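70 kDa protein (Xanthomonas sp., PDB 4B2N) is a dihaem c-type cytochrome, the processive rubber oxygenase RoxA, which cleaves rubber by dioxygenation and is probably related to cytochrome c peroxidases. Local coordinates at residues S272-V277 with P476-N481; A604-Y607 with A611-S614. All coordinates share one frame; numbering follows the deposited sequence.

Interaction 1 ties the loop 272-277 to helix 467-481, two parts of the chain separated by almost 200 residues, through a buried salt bridge. Interaction 2 is local and lies at the surface, where the end of helix 599-607 meets the loop that follows it. Their centres are about 20 Å apart, on the same side of the chain's centre and about 28 and 26 Å from it. They touch directly where Tyr276 OH packs 3.9 Å from Ala604 CB. Helix 253-261 is shared by both: Tyr276 touches Ala260 and Ala604 touches Leu257. Both contacts are away from the two haem c sites.

Interaction 1 of 2, residues S272-V277 with P476-N481; sequences SLLEYV and PRAIYN
With CG set beside the backbone N (chi1 -63°) and the chain extended beyond it, Glu275 carries its carboxylate across to helix 467-481, where Arg477 bends at its third torsion (chi3 59°) and offers the edge of its guanidinium. The arginine grips side-on, one nitrogen to each oxygen. Arg477 NE gives a nearly straight bond of 2.9 Å to Glu275 OE2, in the guanidinium plane but well out of the carboxylate plane. Arg477 NH2 reaches the syn lone pair of Glu275 OE1 at 2.9 Å, less straight and tilted from the guanidinium plane; the two flat groups are turned 53° against each other. Asn481, one helical turn on from Arg477, adds its ND2 to the anti side of Glu275 OE1 at 2.8 Å, with the acceptor close to its amide plane.

The contact joins a loop to a helix, a long-range link in which one buried acid gathers donors from successive turns. OE1 thus accepts twice, while OE2 has a second salt bridge to Arg474, one turn earlier on the same helix; these positive neighbours would be expected to favour the ionised carboxylate. Arg477 is held in turn by the backbone oxygens of Ser447 and Ala444, the latter on helix 439-446.

Ala478 suits the closest approach of the backbones: the small Ala478 CB lies 3.4 Å from Leu274 O and 4.1 Å from Leu274 CB. A water lies 2.7 Å from Leu274 O and accepts from Asn481 ND2, so the amide nitrogen serves both the carboxylate and the water. Within the loop, Ser272 OG accepts from Leu274 N at 3.0 Å, forming an ST turn just ahead of the residues that meet the helix.

Interaction 2 of 2, residues A604-Y607 with A611-S614; sequences AAQY and AYQS
The chain folds back here on the last turn of helix 599-607, and Ala605 and Gln606 on the helix receive Tyr612 from the loop that follows. Gln606 meets one face of the Tyr612 ring. Gln606 CB stands 3.9 Å from the ring centroid, 26° off the normal, in a CH-pi contact shifted toward the rim. From there the side chain runs over the ring: Gln606 CG comes to 3.6 Å from Tyr612 CE1, and Gln606 NE2 arrives 3.2 Å from Tyr612 CZ. CG is anti to the backbone N (chi1 -179°) and the next torsion is extended too, which lays the methylenes over the CD1-CE1 side and carries the amide on to the hydroxyl end.

At that end Gln606 NE2 lies 3.1 Å from Tyr612 OH, but the angle is too poor for a hydrogen bond; the amide is inclined 37° to the ring and passes close to it without bonding. Its polar partner lies elsewhere, since Gln606 OE1 accepts from the backbone N of Leu237, in a loop that also brings Asn236 against Gln606. Glutamine therefore suits the place twice over, its methylenes covering the aromatic face while its amide oxygen ties the helix to another loop.

Ala605 packs against the base of the tyrosine. Ala605 CB lies 3.8 Å from Tyr612 CB and 3.3 Å from Ala611 O. A methyl this small lets the backbones come close, with Ala605 CA 5.5 Å from Tyr612 CA. The Tyr612 side chain also touches Asn602, one turn back in the helix. Next to it, Gln613 O accepts from Tyr597 OH. This is local surface packing, in which the loop leaving a helix C-terminus folds back and lays its aromatic residue on the last turn through a CH-pi contact.

Interaction 1 of 2, residues S272-V277 with P476-N481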
loop_
_atom_site.group_PDB
_atom_site.type_symbol
_atom_site.label_atom_id
_atom_site.label_comp_id
_atom_site.label_asym_id
_atom_site.label_seq_id
_atom_site.Cartn_x
_atom_site.Cartn_y
_atom_site.Cartn_z
ATOM N N SER A 272 -22.071 6.382 -13.683
ATOM C CA SER A 272 -23.034 5.518 -14.402
ATOM C C SER A 272 -23.276 4.329 -13.544
ATOM O O SER A 272 -22.409 3.957 -12.765
ATOM C CB SER A 272 -22.418 5.038 -15.733
ATOM O OG SER A 272 -23.185 4.025 -16.414
ATOM N N LEU A 273 -24.447 3.711 -13.700
ATOM C CA LEU A 273 -24.738 2.407 -13.054
ATOM C C LEU A 273 -24.100 1.227 -13.823
ATOM O O LEU A 273 -24.006 0.166 -13.293
ATOM C CB LEU A 273 -26.260 2.171 -13.082
ATOM C CG LEU A 273 -27.093 3.199 -12.311
ATOM C CD1 LEU A 273 -28.588 2.962 -12.463
ATOM C CD2 LEU A 273 -26.634 2.990 -10.873
ATOM N N LEU A 274 -23.690 1.404 -15.067
ATOM C CA LEU A 274 -23.548 0.278 -16.005
ATOM C C LEU A 274 -22.307 -0.572 -15.814
ATOM O O LEU A 274 -22.229 -1.774 -16.223
ATOM C CB LEU A 274 -23.526 0.845 -17.436
ATOM C CG LEU A 274 -24.888 0.861 -18.080
ATOM C CD1 LEU A 274 -25.750 1.706 -17.209
ATOM C CD2 LEU A 274 -24.740 1.538 -19.387
ATOM N N GLU A 275 -21.288 0.025 -15.207
ATOM C CA GLU A 275 -20.043 -0.725 -14.986
ATOM C C GLU A 275 -19.664 -0.953 -13.525
ATOM O O GLU A 275 -18.658 -1.550 -13.223
ATOM C CB GLU A 275 -18.896 -0.048 -15.733
ATOM C CG GLU A 275 -19.126 -0.053 -17.244
ATOM C CD GLU A 275 -17.840 0.328 -17.958
ATOM O OE1 GLU A 275 -16.965 -0.587 -18.193
ATOM O OE2 GLU A 275 -17.661 1.528 -18.273
ATOM N N TYR A 276 -20.477 -0.440 -12.629
ATOM C CA TYR A 276 -20.292 -0.660 -11.204
ATOM C C TYR A 276 -21.050 -1.894 -10.727
ATOM O O TYR A 276 -22.280 -1.927 -10.830
ATOM C CB TYR A 276 -20.862 0.544 -10.504
ATOM C CG TYR A 276 -20.615 0.578 -9.017
ATOM C CD1 TYR A 276 -19.317 0.395 -8.490
ATOM C CD2 TYR A 276 -21.673 0.850 -8.142
ATOM C CE1 TYR A 276 -19.093 0.443 -7.097
ATOM C CE2 TYR A 276 -21.489 0.884 -6.769
ATOM C CZ TYR A 276 -20.204 0.707 -6.233
ATOM O OH TYR A 276 -20.040 0.779 -4.840
ATOM N N VAL A 277 -20.329 -2.864 -10.148
ATOM C CA VAL A 277 -20.955 -4.087 -9.596
ATOM C C VAL A 277 -21.230 -3.703 -8.129
ATOM O O VAL A 277 -20.342 -3.819 -7.295
ATOM C CB VAL A 277 -20.006 -5.310 -9.759
ATOM C CG1 VAL A 277 -20.595 -6.593 -9.165
ATOM C CG2 VAL A 277 -19.666 -5.522 -11.232
ATOM N N PRO A 476 -22.411 -0.389 -24.640
ATOM C CA PRO A 476 -21.680 -1.476 -25.285
ATOM C C PRO A 476 -20.502 -1.876 -24.445
ATOM O O PRO A 476 -20.103 -3.003 -24.533
ATOM C CB PRO A 476 -21.132 -0.877 -26.606
ATOM C CG PRO A 476 -21.293 0.598 -26.443
ATOM C CD PRO A 476 -22.469 0.777 -25.532
ATOM N N ARG A 477 -19.965 -0.985 -23.608
ATOM C CA ARG A 477 -18.915 -1.475 -22.630
ATOM C C ARG A 477 -19.458 -2.551 -21.684
ATOM O O ARG A 477 -18.854 -3.678 -21.498
ATOM C CB ARG A 477 -18.347 -0.274 -21.845
ATOM C CG ARG A 477 -17.331 0.571 -22.699
ATOM C CD ARG A 477 -16.739 1.765 -21.889
ATOM N NE ARG A 477 -16.081 1.171 -20.735
ATOM C CZ ARG A 477 -14.904 0.568 -20.697
ATOM N NH1 ARG A 477 -14.117 0.517 -21.780
ATOM N NH2 ARG A 477 -14.526 -0.027 -19.569
ATOM N N ALA A 478 -20.609 -2.249 -21.078
ATOM C CA ALA A 478 -21.268 -3.196 -20.129
ATOM C C ALA A 478 -21.597 -4.514 -20.839
ATOM O O ALA A 478 -21.489 -5.590 -20.263
ATOM C CB ALA A 478 -22.533 -2.558 -19.537
ATOM N N ILE A 479 -22.004 -4.427 -22.109
ATOM C CA ILE A 479 -22.240 -5.620 -22.885
ATOM C C ILE A 479 -20.982 -6.480 -23.021
ATOM O O ILE A 479 -21.009 -7.726 -22.785
ATOM C CB ILE A 479 -22.816 -5.266 -24.262
ATOM C CG1 ILE A 479 -24.274 -4.750 -24.079
ATOM C CG2 ILE A 479 -22.772 -6.504 -25.161
ATOM C CD1 ILE A 479 -24.726 -3.975 -25.336
ATOM N N TYR A 480 -19.878 -5.846 -23.382
ATOM C CA TYR A 480 -18.601 -6.544 -23.411
ATOM C C TYR A 480 -18.267 -7.102 -22.015
ATOM O O TYR A 480 -17.881 -8.279 -21.893
ATOM C CB TYR A 480 -17.430 -5.627 -23.847
ATOM C CG TYR A 480 -16.140 -6.345 -23.626
ATOM C CD1 TYR A 480 -15.812 -7.460 -24.417
ATOM C CD2 TYR A 480 -15.266 -5.968 -22.577
ATOM C CE1 TYR A 480 -14.655 -8.195 -24.155
ATOM C CE2 TYR A 480 -14.085 -6.664 -22.343
ATOM C CZ TYR A 480 -13.801 -7.778 -23.142
ATOM O OH TYR A 480 -12.634 -8.442 -22.879
ATOM N N ASN A 481 -18.420 -6.282 -20.984
ATOM C CA ASN A 481 -18.119 -6.722 -19.599
ATOM C C ASN A 481 -18.907 -7.991 -19.184
ATOM O O ASN A 481 -18.422 -8.854 -18.388
ATOM C CB ASN A 481 -18.411 -5.581 -18.620
ATOM C CG ASN A 481 -17.470 -4.403 -18.814
ATOM O OD1 ASN A 481 -16.466 -4.510 -19.527
ATOM N ND2 ASN A 481 -17.790 -3.269 -18.146
HETATM O O HOH W 1 -20.510 -3.825 -16.821
#

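Interaction 2 of 2, residues A604-Y607 with A611-S614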
loop_
_atom_site.group_PDB
_atom_site.type_symbol
_atom_site.label_atom_id
_atom_site.label_comp_id
_atom_site.label_asym_id
_atom_site.label_seq_id
_atom_site.Cartn_x
_atom_site.Cartn_y
_atom_site.Cartn_z
ATOM N N ALA A 604 -20.342 6.711 -4.159
ATOM C CA ALA A 604 -21.032 6.048 -5.277
ATOM C C ALA A 604 -22.548 6.256 -5.246
ATOM O O ALA A 604 -23.111 6.710 -6.262
ATOM C CB ALA A 604 -20.706 4.563 -5.262
ATOM N N ALA A 605 -23.179 5.979 -4.092
ATOM C CA ALA A 605 -24.648 6.128 -3.945
ATOM C C ALA A 605 -24.990 7.548 -4.270
ATOM O O ALA A 605 -25.879 7.850 -5.091
ATOM C CB ALA A 605 -25.062 5.803 -2.522
ATOM N N GLN A 606 -24.246 8.469 -3.685
ATOM C CA GLN A 606 -24.638 9.868 -3.890
ATOM C C GLN A 606 -24.431 10.323 -5.339
ATOM O O GLN A 606 -25.301 11.020 -5.886
ATOM C CB GLN A 606 -23.900 10.824 -2.906
ATOM C CG GLN A 606 -24.325 12.278 -3.094
ATOM C CD GLN A 606 -23.548 13.201 -2.182
ATOM O OE1 GLN A 606 -22.360 12.969 -1.939
ATOM N NE2 GLN A 606 -24.232 14.210 -1.607
ATOM N N TYR A 607 -23.289 10.001 -5.955
ATOM C CA TYR A 607 -23.121 10.347 -7.372
ATOM C C TYR A 607 -24.107 9.628 -8.294
ATOM O O TYR A 607 -24.285 10.033 -9.425
ATOM C CB TYR A 607 -21.709 10.009 -7.872
ATOM C CG TYR A 607 -20.750 11.142 -7.567
ATOM C CD1 TYR A 607 -20.104 11.211 -6.332
ATOM C CD2 TYR A 607 -20.553 12.159 -8.465
ATOM C CE1 TYR A 607 -19.226 12.264 -6.017
ATOM C CE2 TYR A 607 -19.683 13.192 -8.186
ATOM C CZ TYR A 607 -19.009 13.249 -6.972
ATOM O OH TYR A 607 -18.190 14.350 -6.711
ATOM N N ALA A 611 -29.830 6.809 -2.214
ATOM C CA ALA A 611 -29.770 7.164 -0.824
ATOM C C ALA A 611 -28.330 6.907 -0.321
ATOM O O ALA A 611 -27.717 5.915 -0.647
ATOM C CB ALA A 611 -30.775 6.334 -0.019
ATOM N N TYR A 612 -27.837 7.804 0.505
ATOM C CA TYR A 612 -26.485 7.694 1.000
ATOM C C TYR A 612 -26.485 8.196 2.428
ATOM O O TYR A 612 -27.334 9.059 2.797
ATOM C CB TYR A 612 -25.491 8.521 0.126
ATOM C CG TYR A 612 -25.701 10.004 0.249
ATOM C CD1 TYR A 612 -26.598 10.672 -0.587
ATOM C CD2 TYR A 612 -25.015 10.748 1.219
ATOM C CE1 TYR A 612 -26.821 12.021 -0.454
ATOM C CE2 TYR A 612 -25.257 12.092 1.373
ATOM C CZ TYR A 612 -26.126 12.728 0.528
ATOM O OH TYR A 612 -26.337 14.081 0.712
ATOM N N GLN A 613 -25.486 7.731 3.181
ATOM C CA GLN A 613 -25.272 7.986 4.619
ATOM C C GLN A 613 -23.951 8.823 4.720
ATOM O O GLN A 613 -22.924 8.499 4.079
ATOM C CB GLN A 613 -25.176 6.551 5.277
ATOM C CG GLN A 613 -24.830 6.422 6.764
ATOM C CD GLN A 613 -24.234 5.047 7.222
ATOM O OE1 GLN A 613 -23.692 4.911 8.370
ATOM N NE2 GLN A 613 -24.324 4.027 6.346
ATOM N N SER A 614 -23.986 9.934 5.431
ATOM C CA SER A 614 -22.800 10.744 5.579
ATOM C C SER A 614 -21.908 10.141 6.671
ATOM O O SER A 614 -22.400 9.357 7.496
ATOM C CB SER A 614 -23.239 12.125 6.008
ATOM O OG SER A 614 -23.843 12.737 4.878
#